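Local coordinates for succinoglycan biosynthesis protein (Bacillus cereus ATCC 14579, PDB 3B55) that binds a calcium ion and belongs to the erythromycin esterase-like family, with its reaction not established and a role in succinoglycan biosynthesis only possible, at residues 73-78 against 335-340; 290-295 against 330-335. The protein carries 1 engineered substitution. One frame throughout, in Å; residues are numbered along the deposited sequence.

Interaction 1 of 2, residues 73-78 against 335-340; sequences GSASIV and RYVSIG
The carbonyl oxygen of R335 is gripped by two successive amides where strands 77-82 and 336-344 begin to run alongside each other. S76 N reaches R335 O at 2.9 Å, in the carbonyl plane and on a lone pair, though the N-H is bent to 137°. I77 N meets the same R335 O at 3.3 Å, almost along the C=O axis. The ladder then continues with V337 N donating to I77 O at 3.0 Å, in the carbonyl plane, and Y336 CA and V78 CA add C-H...O contacts to I77 O and V337 O. I77 and Y336 project from one face of the sheet and cross obliquely, the branch methyl I77 CG2 lying 3.9 Å from Y336 CD1. V78 and V337 project from the other face, side by side and pointing the same way, each with CG1 anti to its backbone N. Here A75 CB presses on V337 CG2 at 3.3 Å, a tight carbon contact, while V78 CG1 touches the tip of I339, CD1. At the edge of the R335 guanidinium, NH1 makes a weak bond to S76 OG.

Further out, Y336 OH is satisfied by V310 O, and helix 324-332 covers I77 and Y336 through L328. On the opposite face F107 packs on V78, and V337 with I339 meets I429 of the next strand. The two parallel bridges, I77 with Y336 and V78 with V337, open the pairing of strands 77-82 and 336-344, neighbours in the mixed, mostly parallel central sheet of this erythromycin esterase-like alpha/beta fold.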
loop_
_atom_site.group_PDB
_atom_site.type_symbol
_atom_site.label_atom_id
_atom_site.label_comp_id
_atom_site.label_asym_id
_atom_site.label_seq_id
_atom_site.Cartn_x
_atom_site.Cartn_y
_atom_site.Cartn_z
ATOM N N GLY A 73 -11.877 10.187 -12.347
ATOM C CA GLY A 73 -11.806 10.313 -13.795
ATOM C C GLY A 73 -11.310 9.076 -14.515
ATOM O O GLY A 73 -11.794 7.969 -14.273
ATOM N N SER A 74 -10.341 9.268 -15.407
ATOM C CA SER A 74 -9.782 8.166 -16.179
ATOM C C SER A 74 -8.429 7.671 -15.644
ATOM O O SER A 74 -7.676 7.015 -16.358
ATOM C CB SER A 74 -9.638 8.578 -17.650
ATOM O OG SER A 74 -8.827 9.735 -17.767
ATOM N N ALA A 75 -8.122 7.989 -14.391
ATOM C CA ALA A 75 -6.864 7.555 -13.783
ATOM C C ALA A 75 -6.726 6.039 -13.879
ATOM O O ALA A 75 -7.707 5.307 -13.728
ATOM C CB ALA A 75 -6.807 7.978 -12.323
ATOM N N SER A 76 -5.503 5.577 -14.115
ATOM C CA SER A 76 -5.211 4.148 -14.247
ATOM C C SER A 76 -4.843 3.505 -12.916
ATOM O O SER A 76 -4.947 2.290 -12.741
ATOM C CB SER A 76 -4.030 3.944 -15.194
ATOM O OG SER A 76 -4.212 4.706 -16.366
ATOM N N ILE A 77 -4.394 4.327 -11.980
ATOM C CA ILE A 77 -3.964 3.818 -10.696
ATOM C C ILE A 77 -4.269 4.847 -9.624
ATOM O O ILE A 77 -3.904 6.016 -9.737
ATOM C CB ILE A 77 -2.460 3.467 -10.777
ATOM C CG1 ILE A 77 -1.902 3.127 -9.398
ATOM C CG2 ILE A 77 -1.704 4.603 -11.454
ATOM C CD1 ILE A 77 -0.498 2.550 -9.466
ATOM N N VAL A 78 -4.979 4.394 -8.597
ATOM C CA VAL A 78 -5.410 5.238 -7.493
ATOM C C VAL A 78 -4.822 4.803 -6.160
ATOM O O VAL A 78 -5.036 3.672 -5.716
ATOM C CB VAL A 78 -6.962 5.220 -7.384
ATOM C CG1 VAL A 78 -7.425 5.930 -6.113
ATOM C CG2 VAL A 78 -7.568 5.870 -8.616
ATOM N N ARG A 335 -2.228 10.345 -14.456
ATOM C CA ARG A 335 -2.805 9.011 -14.487
ATOM C C ARG A 335 -2.853 8.366 -13.107
ATOM O O ARG A 335 -3.511 7.347 -12.920
ATOM C CB ARG A 335 -2.061 8.119 -15.483
ATOM C CG ARG A 335 -2.392 8.462 -16.937
ATOM C CD ARG A 335 -2.172 7.262 -17.854
ATOM N NE ARG A 335 -0.764 6.892 -17.911
ATOM C CZ ARG A 335 -0.324 5.639 -17.930
ATOM N NH1 ARG A 335 -1.192 4.634 -17.889
ATOM N NH2 ARG A 335 0.981 5.398 -17.994
ATOM N N TYR A 336 -2.150 8.965 -12.147
ATOM C CA TYR A 336 -2.142 8.473 -10.774
ATOM C C TYR A 336 -2.936 9.455 -9.930
ATOM O O TYR A 336 -2.641 10.647 -9.933
ATOM C CB TYR A 336 -0.716 8.393 -10.226
ATOM C CG TYR A 336 -0.632 8.017 -8.758
ATOM C CD1 TYR A 336 -1.228 6.851 -8.283
ATOM C CD2 TYR A 336 0.050 8.826 -7.847
ATOM C CE1 TYR A 336 -1.147 6.494 -6.947
ATOM C CE2 TYR A 336 0.133 8.478 -6.500
ATOM C CZ TYR A 336 -0.469 7.309 -6.060
ATOM O OH TYR A 336 -0.394 6.948 -4.736
ATOM N N VAL A 337 -3.951 8.959 -9.231
ATOM C CA VAL A 337 -4.761 9.798 -8.358
ATOM C C VAL A 337 -4.466 9.315 -6.951
ATOM O O VAL A 337 -4.463 8.115 -6.688
ATOM C CB VAL A 337 -6.275 9.659 -8.643
ATOM C CG1 VAL A 337 -7.070 10.308 -7.522
ATOM C CG2 VAL A 337 -6.615 10.329 -9.962
ATOM N N SER A 338 -4.202 10.248 -6.046
ATOM C CA SER A 338 -3.880 9.884 -4.672
ATOM C C SER A 338 -4.951 10.319 -3.686
ATOM O O SER A 338 -5.257 11.506 -3.556
ATOM C CB SER A 338 -2.531 10.503 -4.279
ATOM O OG SER A 338 -2.218 10.252 -2.926
ATOM N N ILE A 339 -5.520 9.343 -2.993
ATOM C CA ILE A 339 -6.546 9.608 -1.999
ATOM C C ILE A 339 -5.990 9.296 -0.619
ATOM O O ILE A 339 -5.470 8.207 -0.387
ATOM C CB ILE A 339 -7.789 8.732 -2.225
ATOM C CG1 ILE A 339 -8.412 9.064 -3.581
ATOM C CG2 ILE A 339 -8.795 8.962 -1.105
ATOM C CD1 ILE A 339 -9.569 8.170 -3.967
ATOM N N GLY A 340 -6.091 10.254 0.296
ATOM C CA GLY A 340 -5.590 10.022 1.638
ATOM C C GLY A 340 -6.707 10.138 2.653
ATOM O O GLY A 340 -7.714 10.788 2.389
#

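Interaction 2 of 2, residues 290-295 against 330-335; sequences NAKWTE and EYYGKR
Two tyrosines at the end of helix 324-332 receive K292 and E295, one helical turn apart on helix 278-298, in quite different ways. K292 lies across one face of the Y331 ring: its extended first two torsions, with CG anti to the backbone N and chi2 at 164°, put CD over the ring centre, 3.8 Å from the centroid and nearly on the normal. The bend at chi3 carries NZ along the same face, 3.8 Å from the Y331 centroid but 31° off the normal, so a CH-pi contact and a cation-pi contact share one ring.

Y332 meets E295 tip to tip. Its OH donates to E295 OE1 at 2.7 Å, using the anti lone pair of the carboxylate, whose plane stands almost perpendicular to the ring (86°). The bend at chi2 of E295 brings the carboxylate round to the hydroxyl, and K292 CG also touches Y332 OH. The Y332 ring has Y331 CD1 over one face, while its CD2 lies over the R335 guanidinium. E295 OE2 faces R335 NH1 in a long salt bridge of 3.9 Å.

Near the surface, E296 weakly bonds Y331 OH, and Y288 weakly bonds K292 NZ. On the inner side A291 and T294 rest on strand 301-306, and W293 packs against helix 250-268, edge-to-face with W254 and touching Q257.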
loop_
_atom_site.group_PDB
_atom_site.type_symbol
_atom_site.label_atom_id
_atom_site.label_comp_id
_atom_site.label_asym_id
_atom_site.label_seq_id
_atom_site.Cartn_x
_atom_site.Cartn_y
_atom_site.Cartn_z
ATOM N N ASN A 290 6.582 -2.607 -8.077
ATOM C CA ASN A 290 5.601 -3.679 -8.008
ATOM C C ASN A 290 4.199 -3.167 -8.289
ATOM O O ASN A 290 3.393 -3.868 -8.894
ATOM C CB ASN A 290 5.678 -4.360 -6.639
ATOM C CG ASN A 290 6.994 -5.096 -6.446
ATOM O OD1 ASN A 290 7.414 -5.385 -5.317
ATOM N ND2 ASN A 290 7.653 -5.408 -7.558
ATOM N N ALA A 291 3.917 -1.941 -7.858
ATOM C CA ALA A 291 2.615 -1.333 -8.091
ATOM C C ALA A 291 2.529 -0.932 -9.566
ATOM O O ALA A 291 1.466 -1.016 -10.183
ATOM C CB ALA A 291 2.446 -0.115 -7.209
ATOM N N LYS A 292 3.653 -0.494 -10.128
ATOM C CA LYS A 292 3.691 -0.098 -11.536
ATOM C C LYS A 292 3.547 -1.332 -12.420
ATOM O O LYS A 292 2.799 -1.322 -13.399
ATOM C CB LYS A 292 5.001 0.621 -11.871
ATOM C CG LYS A 292 5.076 1.028 -13.331
ATOM C CD LYS A 292 6.155 2.062 -13.605
ATOM C CE LYS A 292 7.467 1.417 -13.997
ATOM N NZ LYS A 292 8.347 2.413 -14.676
ATOM N N TRP A 293 4.263 -2.394 -12.072
ATOM C CA TRP A 293 4.185 -3.637 -12.835
ATOM C C TRP A 293 2.720 -4.126 -12.936
ATOM O O TRP A 293 2.272 -4.566 -13.996
ATOM C CB TRP A 293 5.043 -4.712 -12.160
ATOM C CG TRP A 293 4.994 -6.019 -12.865
ATOM C CD1 TRP A 293 5.820 -6.443 -13.866
ATOM C CD2 TRP A 293 4.004 -7.040 -12.703
ATOM N NE1 TRP A 293 5.400 -7.662 -14.342
ATOM C CE2 TRP A 293 4.286 -8.050 -13.647
ATOM C CE3 TRP A 293 2.901 -7.194 -11.853
ATOM C CZ2 TRP A 293 3.502 -9.206 -13.767
ATOM C CZ3 TRP A 293 2.117 -8.346 -11.972
ATOM C CH2 TRP A 293 2.424 -9.335 -12.925
ATOM N N THR A 294 1.982 -4.039 -11.833
ATOM C CA THR A 294 0.587 -4.475 -11.793
ATOM C C THR A 294 -0.288 -3.703 -12.780
ATOM O O THR A 294 -0.999 -4.291 -13.583
ATOM C CB THR A 294 0.001 -4.307 -10.378
ATOM O OG1 THR A 294 0.798 -5.043 -9.445
ATOM C CG2 THR A 294 -1.436 -4.830 -10.329
ATOM N N GLU A 295 -0.245 -2.379 -12.694
ATOM C CA GLU A 295 -1.019 -1.521 -13.579
ATOM C C GLU A 295 -0.627 -1.770 -15.043
ATOM O O GLU A 295 -1.486 -1.902 -15.917
ATOM C CB GLU A 295 -0.769 -0.051 -13.195
ATOM C CG GLU A 295 -1.616 1.003 -13.919
ATOM C CD GLU A 295 -1.224 1.186 -15.377
ATOM O OE1 GLU A 295 -0.009 1.271 -15.655
ATOM O OE2 GLU A 295 -2.126 1.252 -16.245
ATOM N N GLU A 330 5.406 10.813 -10.316
ATOM C CA GLU A 330 6.461 11.167 -11.253
ATOM C C GLU A 330 6.370 10.394 -12.571
ATOM O O GLU A 330 6.661 10.928 -13.641
ATOM C CB GLU A 330 7.823 10.935 -10.577
ATOM C CG GLU A 330 9.047 11.102 -11.468
ATOM C CD GLU A 330 10.333 11.160 -10.656
ATOM O OE1 GLU A 330 10.432 10.429 -9.642
ATOM O OE2 GLU A 330 11.241 11.931 -11.033
ATOM N N TYR A 331 5.958 9.135 -12.506
ATOM C CA TYR A 331 5.850 8.350 -13.726
ATOM C C TYR A 331 4.476 8.469 -14.383
ATOM O O TYR A 331 4.373 8.580 -15.603
ATOM C CB TYR A 331 6.172 6.882 -13.439
ATOM C CG TYR A 331 6.019 5.972 -14.636
ATOM C CD1 TYR A 331 4.783 5.427 -14.966
ATOM C CD2 TYR A 331 7.113 5.669 -15.450
ATOM C CE1 TYR A 331 4.628 4.602 -16.076
ATOM C CE2 TYR A 331 6.973 4.843 -16.567
ATOM C CZ TYR A 331 5.724 4.313 -16.874
ATOM O OH TYR A 331 5.562 3.504 -17.979
ATOM N N TYR A 332 3.417 8.466 -13.581
ATOM C CA TYR A 332 2.073 8.545 -14.144
ATOM C C TYR A 332 1.507 9.935 -14.380
ATOM O O TYR A 332 0.703 10.133 -15.290
ATOM C CB TYR A 332 1.088 7.742 -13.285
ATOM C CG TYR A 332 1.261 6.245 -13.404
ATOM C CD1 TYR A 332 2.023 5.530 -12.480
ATOM C CD2 TYR A 332 0.686 5.547 -14.462
ATOM C CE1 TYR A 332 2.203 4.156 -12.608
ATOM C CE2 TYR A 332 0.862 4.181 -14.605
ATOM C CZ TYR A 332 1.620 3.491 -13.679
ATOM O OH TYR A 332 1.808 2.142 -13.845
ATOM N N GLY A 333 1.918 10.902 -13.576
ATOM C CA GLY A 333 1.384 12.234 -13.773
ATOM C C GLY A 333 -0.096 12.228 -13.444
ATOM O O GLY A 333 -0.487 11.766 -12.375
ATOM N N LYS A 334 -0.931 12.712 -14.359
ATOM C CA LYS A 334 -2.361 12.754 -14.097
ATOM C C LYS A 334 -3.002 11.373 -14.133
ATOM O O LYS A 334 -4.192 11.236 -13.870
ATOM C CB LYS A 334 -3.067 13.674 -15.099
ATOM C CG LYS A 334 -3.059 13.150 -16.517
ATOM C CD LYS A 334 -3.598 14.175 -17.495
ATOM C CE LYS A 334 -3.602 13.623 -18.913
ATOM N NZ LYS A 334 -3.995 14.656 -19.906
ATOM N N ARG A 335 -2.228 10.345 -14.456
ATOM C CA ARG A 335 -2.805 9.011 -14.487
ATOM C C ARG A 335 -2.853 8.366 -13.107
ATOM O O ARG A 335 -3.511 7.347 -12.920
ATOM C CB ARG A 335 -2.061 8.119 -15.483
ATOM C CG ARG A 335 -2.392 8.462 -16.937
ATOM C CD ARG A 335 -2.172 7.262 -17.854
ATOM N NE ARG A 335 -0.764 6.892 -17.911
ATOM C CZ ARG A 335 -0.324 5.639 -17.930
ATOM N NH1 ARG A 335 -1.192 4.634 -17.889
ATOM N NH2 ARG A 335 0.981 5.398 -17.994
#

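The centres of interactions 1 and 2 lie about 9 Å apart, on the same side of the chain's centre, and R335 belongs to both. Helix 324-332 leads through R335 into strand 336-344, so one short connection carries the chain from the helix pair to the sheet. In sequence, 290-295 and 330-335 both fall between 73-78 and the end of 335-340. The two contacts also touch directly: I77 CG2 packs on Y332 CG at 3.9 Å, and S76 CB on E295 OE2 at 3.5 Å. Together they form successive layers, parallel strands with two helices packed on one face; interaction 1 joins segments 257 residues apart, while interaction 2 spans only 35.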